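Long-range contacts in delta-1-pyrroline-5-carboxylate dehydrogenase, mitochondrial (PDB 4E3X), which oxidises the gamma-semialdehyde of L-glutamate to L-glutamate with NAD(+), the second step of proline breakdown in mitochondria: residues N218-N228 against H536-P544; D271-I282 against L294-L302. One frame throughout, in Å; residues are numbered along the deposited sequence.

Interaction 2 lies in the Rossmann-like NAD-binding domain, joining helix 266-274 and strand 279-285 of its five-stranded parallel sheet to helix 288-300. Interaction 1, about 18 Å away between centres, joins helix 213-225 of that domain, which follows strand 203-207 of the sheet, to the 3-10 turn entering strand 542-550, the partner of strand 191-199. Along the chain, both segments of interaction 2 fall between the two of interaction 1. Strand 279-285 connects them: Trp541 CH2 packs on Ile282 O at 3.8 Å. Segments 536-544 and 294-302 both touch the second subunit, Ser543 on its Asn529 and Arg296 on its Asp303, so both contacts lie close to the dimer interface.

Interaction 1: residues N218-N228 against H536-P544; sequences NLAGAPALMGN and HYILRWTSP
Met226 folds over Ile538 because its chain bends at both chi2 (-54°) and chi3 (-71°), which sets SD 3.7 Å from Ile538 CB and lets the two side chains cross at about a right angle. Trp541, with CG opposite its own carbonyl carbon, lies alongside Pro223, and Pro223 CG stands over one face of the indole's five-membered ring, 3.9 Å from its centroid: a CH-pi contact. Tyr537 meets the helix through CE2, with Ala222 CB at the ring edge, 3.7 Å from that atom. Asn218 ND2 approaches the same CE2 obliquely.

The hydrogen bond across the contact is Asn228 ND2 to Trp541 O, 2.9 Å long and nearly straight (169°), on a carbonyl lone pair. ND2 also donates to Pro223 O at 2.9 Å, and both acceptors lie close to the amide plane. Pro223 O takes Asn228 N as well, from the same face, as part of the Schellman motif in which Gly227 ends the helix. Asn228 OD1 is bonded to Leu200 N, and Tyr537 OH to Asn283 ND2.

With three partners in all, the Asn228 amide is fixed in its rotation; within this buried, otherwise largely apolar interface it couples the helix end to the carbonyl of Trp541, just before strand 542-550.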
loop_
_atom_site.group_PDB
_atom_site.type_symbol
_atom_site.label_atom_id
_atom_site.label_comp_id
_atom_site.label_asym_id
_atom_site.label_seq_id
_atom_site.Cartn_x
_atom_site.Cartn_y
_atom_site.Cartn_z
ATOM N N ASN B 218 -7.470 13.126 10.866
ATOM C CA ASN B 218 -6.740 11.902 10.548
ATOM C C ASN B 218 -5.994 11.968 9.212
ATOM O O ASN B 218 -4.866 11.509 9.110
ATOM C CB ASN B 218 -7.685 10.694 10.569
ATOM C CG ASN B 218 -6.950 9.390 10.413
ATOM O OD1 ASN B 218 -5.983 9.127 11.124
ATOM N ND2 ASN B 218 -7.381 8.576 9.462
ATOM N N LEU B 219 -6.633 12.509 8.182
ATOM C CA LEU B 219 -6.000 12.573 6.866
ATOM C C LEU B 219 -4.707 13.381 6.877
ATOM O O LEU B 219 -3.747 13.025 6.200
ATOM C CB LEU B 219 -6.956 13.157 5.830
ATOM C CG LEU B 219 -8.141 12.293 5.406
ATOM C CD1 LEU B 219 -8.983 13.096 4.443
ATOM C CD2 LEU B 219 -7.688 10.989 4.758
ATOM N N ALA B 220 -4.691 14.474 7.636
ATOM C CA ALA B 220 -3.484 15.279 7.780
ATOM C C ALA B 220 -2.589 14.752 8.903
ATOM O O ALA B 220 -1.363 14.759 8.798
ATOM C CB ALA B 220 -3.855 16.738 8.026
ATOM N N GLY B 221 -3.204 14.291 9.986
ATOM C CA GLY B 221 -2.481 13.907 11.191
ATOM C C GLY B 221 -1.720 12.598 11.099
ATOM O O GLY B 221 -0.595 12.498 11.581
ATOM N N ALA B 222 -2.326 11.580 10.499
ATOM C CA ALA B 222 -1.651 10.289 10.413
ATOM C C ALA B 222 -0.346 10.343 9.597
ATOM O O ALA B 222 0.688 9.859 10.070
ATOM C CB ALA B 222 -2.595 9.208 9.913
ATOM N N PRO B 223 -0.353 10.986 8.409
ATOM C CA PRO B 223 0.938 11.104 7.714
ATOM C C PRO B 223 1.951 11.928 8.520
ATOM O O PRO B 223 3.130 11.563 8.560
ATOM C CB PRO B 223 0.566 11.778 6.385
ATOM C CG PRO B 223 -0.892 11.401 6.181
ATOM C CD PRO B 223 -1.474 11.438 7.562
ATOM N N ALA B 224 1.513 13.010 9.170
ATOM C CA ALA B 224 2.440 13.803 9.969
ATOM C C ALA B 224 3.055 12.977 11.104
ATOM O O ALA B 224 4.254 13.080 11.385
ATOM C CB ALA B 224 1.752 15.046 10.511
ATOM N N LEU B 225 2.237 12.162 11.761
ATOM C CA LEU B 225 2.720 11.269 12.809
ATOM C C LEU B 225 3.883 10.403 12.333
ATOM O O LEU B 225 4.834 10.152 13.082
ATOM C CB LEU B 225 1.581 10.375 13.295
ATOM C CG LEU B 225 1.931 9.224 14.236
ATOM C CD1 LEU B 225 2.368 9.738 15.609
ATOM C CD2 LEU B 225 0.719 8.297 14.338
ATOM N N MET B 226 3.817 9.974 11.074
ATOM C CA MET B 226 4.816 9.078 10.508
ATOM C C MET B 226 6.014 9.807 9.904
ATOM O O MET B 226 6.813 9.210 9.194
ATOM C CB MET B 226 4.160 8.158 9.476
ATOM C CG MET B 226 3.008 7.343 10.048
ATOM S SD MET B 226 3.420 6.389 11.518
ATOM C CE MET B 226 4.469 5.121 10.821
ATOM N N GLY B 227 6.161 11.087 10.221
ATOM C CA GLY B 227 7.343 11.821 9.795
ATOM C C GLY B 227 7.207 12.551 8.480
ATOM O O GLY B 227 8.194 13.019 7.920
ATOM N N ASN B 228 5.980 12.635 7.978
ATOM C CA ASN B 228 5.721 13.398 6.767
ATOM C C ASN B 228 5.390 14.854 7.035
ATOM O O ASN B 228 5.027 15.232 8.152
ATOM C CB ASN B 228 4.577 12.765 5.990
ATOM C CG ASN B 228 4.904 11.365 5.572
ATOM O OD1 ASN B 228 5.703 11.174 4.664
ATOM N ND2 ASN B 228 4.330 10.372 6.260
ATOM N N HIS B 536 -2.874 -1.004 10.465
ATOM C CA HIS B 536 -2.056 -1.051 9.256
ATOM C C HIS B 536 -2.071 0.234 8.437
ATOM O O HIS B 536 -1.233 0.426 7.556
ATOM C CB HIS B 536 -2.496 -2.223 8.381
ATOM C CG HIS B 536 -2.454 -3.537 9.085
ATOM N ND1 HIS B 536 -3.561 -4.347 9.213
ATOM C CD2 HIS B 536 -1.441 -4.180 9.711
ATOM C CE1 HIS B 536 -3.232 -5.431 9.890
ATOM N NE2 HIS B 536 -1.951 -5.356 10.204
ATOM N N TYR B 537 -3.038 1.102 8.714
ATOM C CA TYR B 537 -3.189 2.348 7.963
ATOM C C TYR B 537 -1.900 3.164 7.902
ATOM O O TYR B 537 -1.542 3.679 6.838
ATOM C CB TYR B 537 -4.291 3.169 8.611
ATOM C CG TYR B 537 -4.616 4.486 7.948
ATOM C CD1 TYR B 537 -5.184 4.525 6.680
ATOM C CD2 TYR B 537 -4.404 5.688 8.612
ATOM C CE1 TYR B 537 -5.520 5.727 6.084
ATOM C CE2 TYR B 537 -4.733 6.900 8.025
ATOM C CZ TYR B 537 -5.299 6.912 6.763
ATOM O OH TYR B 537 -5.643 8.115 6.181
ATOM N N ILE B 538 -1.199 3.270 9.027
ATOM C CA ILE B 538 0.008 4.090 9.090
ATOM C C ILE B 538 1.109 3.584 8.159
ATOM O O ILE B 538 1.990 4.351 7.769
ATOM C CB ILE B 538 0.573 4.224 10.522
ATOM C CG1 ILE B 538 0.740 2.843 11.162
ATOM C CG2 ILE B 538 -0.302 5.149 11.366
ATOM C CD1 ILE B 538 1.530 2.871 12.447
ATOM N N LEU B 539 1.039 2.311 7.775
ATOM C CA LEU B 539 2.048 1.735 6.886
ATOM C C LEU B 539 2.050 2.372 5.497
ATOM O O LEU B 539 3.058 2.318 4.789
ATOM C CB LEU B 539 1.897 0.218 6.780
ATOM C CG LEU B 539 2.247 -0.518 8.070
ATOM C CD1 LEU B 539 1.757 -1.949 8.026
ATOM C CD2 LEU B 539 3.750 -0.463 8.293
ATOM N N ARG B 540 0.927 2.957 5.089
ATOM C CA ARG B 540 0.921 3.654 3.805
ATOM C C ARG B 540 1.793 4.910 3.831
ATOM O O ARG B 540 2.189 5.417 2.776
ATOM C CB ARG B 540 -0.499 4.039 3.387
ATOM C CG ARG B 540 -1.426 2.857 3.064
ATOM C CD ARG B 540 -0.865 1.901 1.978
ATOM N NE ARG B 540 -0.852 2.479 0.626
ATOM C CZ ARG B 540 0.156 2.367 -0.244
ATOM N NH1 ARG B 540 1.270 1.730 0.093
ATOM N NH2 ARG B 540 0.059 2.912 -1.453
ATOM N N TRP B 541 2.104 5.416 5.029
ATOM C CA TRP B 541 2.789 6.708 5.158
ATOM C C TRP B 541 4.238 6.581 5.616
ATOM O O TRP B 541 4.869 7.572 5.972
ATOM C CB TRP B 541 1.975 7.675 6.042
ATOM C CG TRP B 541 0.550 7.673 5.606
ATOM C CD1 TRP B 541 -0.520 7.191 6.302
ATOM C CD2 TRP B 541 0.047 8.087 4.331
ATOM N NE1 TRP B 541 -1.665 7.291 5.544
ATOM C CE2 TRP B 541 -1.343 7.844 4.331
ATOM C CE3 TRP B 541 0.635 8.647 3.188
ATOM C CZ2 TRP B 541 -2.151 8.130 3.234
ATOM C CZ3 TRP B 541 -0.169 8.940 2.106
ATOM C CH2 TRP B 541 -1.552 8.690 2.139
ATOM N N THR B 542 4.764 5.363 5.581
ATOM C CA THR B 542 6.178 5.134 5.839
ATOM C C THR B 542 6.787 4.353 4.677
ATOM O O THR B 542 6.117 3.516 4.057
ATOM C CB THR B 542 6.417 4.407 7.203
ATOM O OG1 THR B 542 7.810 4.120 7.366
ATOM C CG2 THR B 542 5.656 3.095 7.291
ATOM N N SER B 543 8.048 4.649 4.374
ATOM C CA SER B 543 8.814 3.930 3.371
ATOM C C SER B 543 10.028 3.346 4.094
ATOM O O SER B 543 11.021 4.042 4.310
ATOM C CB SER B 543 9.251 4.902 2.267
ATOM O OG SER B 543 10.007 4.252 1.265
ATOM N N PRO B 544 9.939 2.079 4.524
ATOM C CA PRO B 544 10.980 1.582 5.433
ATOM C C PRO B 544 12.355 1.438 4.790
ATOM O O PRO B 544 12.479 1.170 3.594
ATOM C CB PRO B 544 10.439 0.214 5.868
ATOM C CG PRO B 544 8.937 0.318 5.659
ATOM C CD PRO B 544 8.810 1.138 4.405
#

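Interaction 2: residues D271-I282 against L294-L302; sequences DTVTSSEHLCGI and LWRQVAQNL. With PRO (proline), chain I.
This is a helix-to-strand and helix-to-helix contact within the Rossmann-like NAD-binding domain: helix 288-300, the crossover of the beta-alpha-beta unit 279-285, 288-300, 310-314, packs on its own first strand and on the end of helix 266-274. Strand 279-282 and helix 294-300 run nearly antiparallel (164° between axes), 10.8 Å apart at closest approach.

Val298 CG2 is the shared apolar contact point. It meets Leu279 CD2 at 4.0 Å, Ile282 CD1 at 4.1 Å and Thr274 CG2 at 3.9 Å; the Val298 side chain lies across those of Leu279 and Thr274 and runs counter to that of Ile282. At chi1 61° Thr274 turns CG2 to Val298 and OG1 to Gln297 CB (3.6 Å), while OG1 bonds to Gly270 O.

Two amides one turn apart, Gln297 and Asn301, bond along the outer side of this core. Asn301 ND2, just past the helix, donates to Thr274 O at 2.8 Å in an almost perfectly straight bond (178°); the donor stands above the carbonyl plane, although the oxygen lies in the plane of the amide. Gln297 NE2 reaches Asp271 OD1 at 2.8 Å on the anti side, tilted out of the carboxylate plane, though OD1 lies nearly in the Gln297 amide plane. Leu302 O accepts from the nitrogen of a cryoprotectant proline bound where the subunits meet, also hydrogen-bonded to Lys292 of the second subunit.

Around the contact, Leu311 of strand 310-314 touches Ile282 and Val298, Ile207 of strand 203-207 touches Leu294, and Ala299 packs on its counterpart in the second subunit's helix 288-300.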
loop_
_atom_site.group_PDB
_atom_site.type_symbol
_atom_site.label_atom_id
_atom_site.label_comp_id
_atom_site.label_asym_id
_atom_site.label_seq_id
_atom_site.Cartn_x
_atom_site.Cartn_y
_atom_site.Cartn_z
ATOM N N ASP B 271 -4.206 20.526 -9.109
ATOM C CA ASP B 271 -3.283 20.894 -10.185
ATOM C C ASP B 271 -1.911 21.220 -9.609
ATOM O O ASP B 271 -0.875 20.802 -10.141
ATOM C CB ASP B 271 -3.762 22.132 -10.958
ATOM C CG ASP B 271 -5.023 21.894 -11.770
ATOM O OD1 ASP B 271 -5.502 20.744 -11.874
ATOM O OD2 ASP B 271 -5.525 22.893 -12.328
ATOM N N THR B 272 -1.903 22.007 -8.538
ATOM C CA THR B 272 -0.644 22.460 -7.960
ATOM C C THR B 272 0.143 21.303 -7.341
ATOM O O THR B 272 1.332 21.119 -7.632
ATOM C CB THR B 272 -0.862 23.552 -6.909
ATOM O OG1 THR B 272 -1.632 24.616 -7.474
ATOM C CG2 THR B 272 0.483 24.090 -6.426
ATOM N N VAL B 273 -0.504 20.500 -6.500
ATOM C CA VAL B 273 0.252 19.441 -5.839
ATOM C C VAL B 273 0.735 18.362 -6.818
ATOM O O VAL B 273 1.844 17.840 -6.663
ATOM C CB VAL B 273 -0.477 18.832 -4.607
ATOM C CG1 VAL B 273 -0.826 19.927 -3.596
ATOM C CG2 VAL B 273 -1.711 18.049 -5.022
ATOM N N THR B 274 -0.068 18.043 -7.834
ATOM C CA THR B 274 0.334 17.033 -8.816
ATOM C C THR B 274 1.347 17.560 -9.826
ATOM O O THR B 274 1.879 16.793 -10.611
ATOM C CB THR B 274 -0.877 16.407 -9.550
ATOM O OG1 THR B 274 -1.589 17.424 -10.275
ATOM C CG2 THR B 274 -1.809 15.702 -8.557
ATOM N N SER B 275 1.621 18.861 -9.783
ATOM C CA SER B 275 2.643 19.465 -10.633
ATOM C C SER B 275 3.998 19.549 -9.944
ATOM O O SER B 275 4.979 19.951 -10.576
ATOM C CB SER B 275 2.228 20.869 -11.077
ATOM O OG SER B 275 1.150 20.805 -11.987
ATOM N N SER B 276 4.054 19.189 -8.660
ATOM C CA SER B 276 5.315 19.251 -7.928
ATOM C C SER B 276 6.096 17.951 -8.010
ATOM O O SER B 276 5.568 16.880 -7.695
ATOM C CB SER B 276 5.057 19.533 -6.451
ATOM O OG SER B 276 6.274 19.445 -5.723
ATOM N N GLU B 277 7.375 18.043 -8.365
ATOM C CA GLU B 277 8.232 16.859 -8.397
ATOM C C GLU B 277 8.370 16.191 -7.025
ATOM O O GLU B 277 8.790 15.038 -6.936
ATOM C CB GLU B 277 9.606 17.219 -8.948
ATOM C CG GLU B 277 10.418 18.124 -8.044
ATOM C CD GLU B 277 11.757 18.494 -8.646
ATOM O OE1 GLU B 277 12.599 17.591 -8.831
ATOM O OE2 GLU B 277 11.964 19.689 -8.939
ATOM N N HIS B 278 8.000 16.910 -5.970
ATOM C CA HIS B 278 8.172 16.413 -4.615
ATOM C C HIS B 278 6.923 15.779 -4.019
ATOM O O HIS B 278 6.922 15.401 -2.853
ATOM C CB HIS B 278 8.637 17.548 -3.713
ATOM C CG HIS B 278 9.913 18.171 -4.170
ATOM N ND1 HIS B 278 11.123 17.520 -4.075
ATOM C CD2 HIS B 278 10.169 19.369 -4.744
ATOM C CE1 HIS B 278 12.073 18.299 -4.559
ATOM N NE2 HIS B 278 11.520 19.427 -4.967
ATOM N N LEU B 279 5.849 15.654 -4.790
ATOM C CA LEU B 279 4.662 14.979 -4.274
ATOM C C LEU B 279 4.961 13.509 -3.983
ATOM O O LEU B 279 5.419 12.784 -4.858
ATOM C CB LEU B 279 3.532 15.044 -5.301
ATOM C CG LEU B 279 2.214 14.399 -4.850
ATOM C CD1 LEU B 279 1.554 15.219 -3.755
ATOM C CD2 LEU B 279 1.247 14.192 -6.015
ATOM N N CYS B 280 4.675 13.052 -2.770
ATOM C CA CYS B 280 4.865 11.635 -2.498
ATOM C C CYS B 280 3.592 10.918 -2.073
ATOM O O CYS B 280 3.575 9.695 -1.996
ATOM C CB CYS B 280 5.999 11.392 -1.496
ATOM S SG CYS B 280 5.777 12.196 0.095
ATOM N N GLY B 281 2.526 11.661 -1.832
ATOM C CA GLY B 281 1.292 11.016 -1.438
ATOM C C GLY B 281 0.116 11.949 -1.499
ATOM O O GLY B 281 0.264 13.157 -1.333
ATOM N N ILE B 282 -1.055 11.375 -1.747
ATOM C CA ILE B 282 -2.311 12.076 -1.613
ATOM C C ILE B 282 -3.184 11.239 -0.697
ATOM O O ILE B 282 -3.385 10.046 -0.932
ATOM C CB ILE B 282 -2.999 12.281 -2.974
ATOM C CG1 ILE B 282 -2.101 13.099 -3.914
ATOM C CG2 ILE B 282 -4.324 12.981 -2.778
ATOM C CD1 ILE B 282 -2.663 13.253 -5.314
ATOM N N LEU B 294 -7.427 12.979 -9.764
ATOM C CA LEU B 294 -6.112 13.110 -9.131
ATOM C C LEU B 294 -5.176 11.969 -9.534
ATOM O O LEU B 294 -3.990 12.183 -9.802
ATOM C CB LEU B 294 -6.259 13.173 -7.611
ATOM C CG LEU B 294 -6.917 14.449 -7.093
ATOM C CD1 LEU B 294 -7.384 14.253 -5.667
ATOM C CD2 LEU B 294 -5.968 15.644 -7.195
ATOM N N TRP B 295 -5.713 10.755 -9.570
ATOM C CA TRP B 295 -4.949 9.592 -9.988
ATOM C C TRP B 295 -4.406 9.783 -11.403
ATOM O O TRP B 295 -3.238 9.485 -11.678
ATOM C CB TRP B 295 -5.853 8.367 -9.882
ATOM C CG TRP B 295 -5.250 7.018 -10.161
ATOM C CD1 TRP B 295 -4.632 6.598 -11.309
ATOM C CD2 TRP B 295 -5.312 5.882 -9.299
ATOM N NE1 TRP B 295 -4.283 5.271 -11.196
ATOM C CE2 TRP B 295 -4.686 4.809 -9.972
ATOM C CE3 TRP B 295 -5.827 5.668 -8.016
ATOM C CZ2 TRP B 295 -4.561 3.542 -9.400
ATOM C CZ3 TRP B 295 -5.698 4.416 -7.447
ATOM C CH2 TRP B 295 -5.070 3.365 -8.143
ATOM N N ARG B 296 -5.245 10.285 -12.298
ATOM C CA ARG B 296 -4.844 10.521 -13.681
ATOM C C ARG B 296 -3.842 11.678 -13.813
ATOM O O ARG B 296 -2.957 11.652 -14.664
ATOM C CB ARG B 296 -6.080 10.729 -14.569
ATOM C CG ARG B 296 -6.879 9.430 -14.821
ATOM C CD ARG B 296 -8.147 9.663 -15.650
ATOM N NE ARG B 296 -8.585 8.462 -16.372
ATOM C CZ ARG B 296 -9.782 7.883 -16.259
ATOM N NH1 ARG B 296 -10.698 8.370 -15.438
ATOM N NH2 ARG B 296 -10.063 6.800 -16.975
ATOM N N GLN B 297 -3.983 12.697 -12.970
ATOM C CA GLN B 297 -3.004 13.782 -12.978
ATOM C C GLN B 297 -1.622 13.295 -12.555
ATOM O O GLN B 297 -0.607 13.683 -13.132
ATOM C CB GLN B 297 -3.447 14.930 -12.080
ATOM C CG GLN B 297 -4.602 15.710 -12.675
ATOM C CD GLN B 297 -4.929 16.966 -11.897
ATOM O OE1 GLN B 297 -5.243 16.903 -10.712
ATOM N NE2 GLN B 297 -4.861 18.117 -12.564
ATOM N N VAL B 298 -1.579 12.429 -11.552
ATOM C CA VAL B 298 -0.308 11.853 -11.142
ATOM C C VAL B 298 0.291 11.004 -12.269
ATOM O O VAL B 298 1.478 11.102 -12.572
ATOM C CB VAL B 298 -0.469 11.032 -9.857
ATOM C CG1 VAL B 298 0.767 10.184 -9.606
ATOM C CG2 VAL B 298 -0.736 11.964 -8.681
ATOM N N ALA B 299 -0.537 10.199 -12.924
ATOM C CA ALA B 299 -0.046 9.388 -14.030
ATOM C C ALA B 299 0.494 10.257 -15.170
ATOM O O ALA B 299 1.547 9.961 -15.738
ATOM C CB ALA B 299 -1.123 8.475 -14.530
ATOM N N GLN B 300 -0.220 11.332 -15.497
ATOM C CA GLN B 300 0.202 12.248 -16.553
ATOM C C GLN B 300 1.576 12.820 -16.249
ATOM O O GLN B 300 2.412 12.957 -17.142
ATOM C CB GLN B 300 -0.820 13.382 -16.704
ATOM C CG GLN B 300 -0.447 14.460 -17.722
ATOM C CD GLN B 300 -1.401 15.650 -17.700
ATOM O OE1 GLN B 300 -1.992 15.974 -16.666
ATOM N NE2 GLN B 300 -1.554 16.306 -18.844
ATOM N N ASN B 301 1.799 13.158 -14.983
ATOM C CA ASN B 301 3.040 13.805 -14.572
ATOM C C ASN B 301 4.087 12.849 -14.012
ATOM O O ASN B 301 5.046 13.278 -13.374
ATOM C CB ASN B 301 2.751 14.926 -13.578
ATOM C CG ASN B 301 2.156 16.144 -14.243
ATOM O OD1 ASN B 301 2.122 16.244 -15.475
ATOM N ND2 ASN B 301 1.690 17.088 -13.436
ATOM N N LEU B 302 3.923 11.560 -14.283
ATOM C CA LEU B 302 4.743 10.539 -13.635
ATOM C C LEU B 302 6.246 10.723 -13.858
ATOM O O LEU B 302 7.042 10.381 -12.986
ATOM C CB LEU B 302 4.295 9.140 -14.066
ATOM C CG LEU B 302 4.697 7.974 -13.163
ATOM C CD1 LEU B 302 4.204 8.207 -11.740
ATOM C CD2 LEU B 302 4.151 6.670 -13.715
HETATM N N PRO I . 9.402 9.472 -11.818
HETATM C CA PRO I . 10.779 9.033 -12.042
HETATM C C PRO I . 10.980 8.714 -13.509
HETATM O O PRO I . 10.022 8.764 -14.277
HETATM C CB PRO I . 10.874 7.755 -11.203
HETATM C CG PRO I . 9.780 7.847 -10.213
HETATM C CD PRO I . 8.676 8.528 -10.952
HETATM O OXT PRO I . 12.087 8.402 -13.947
#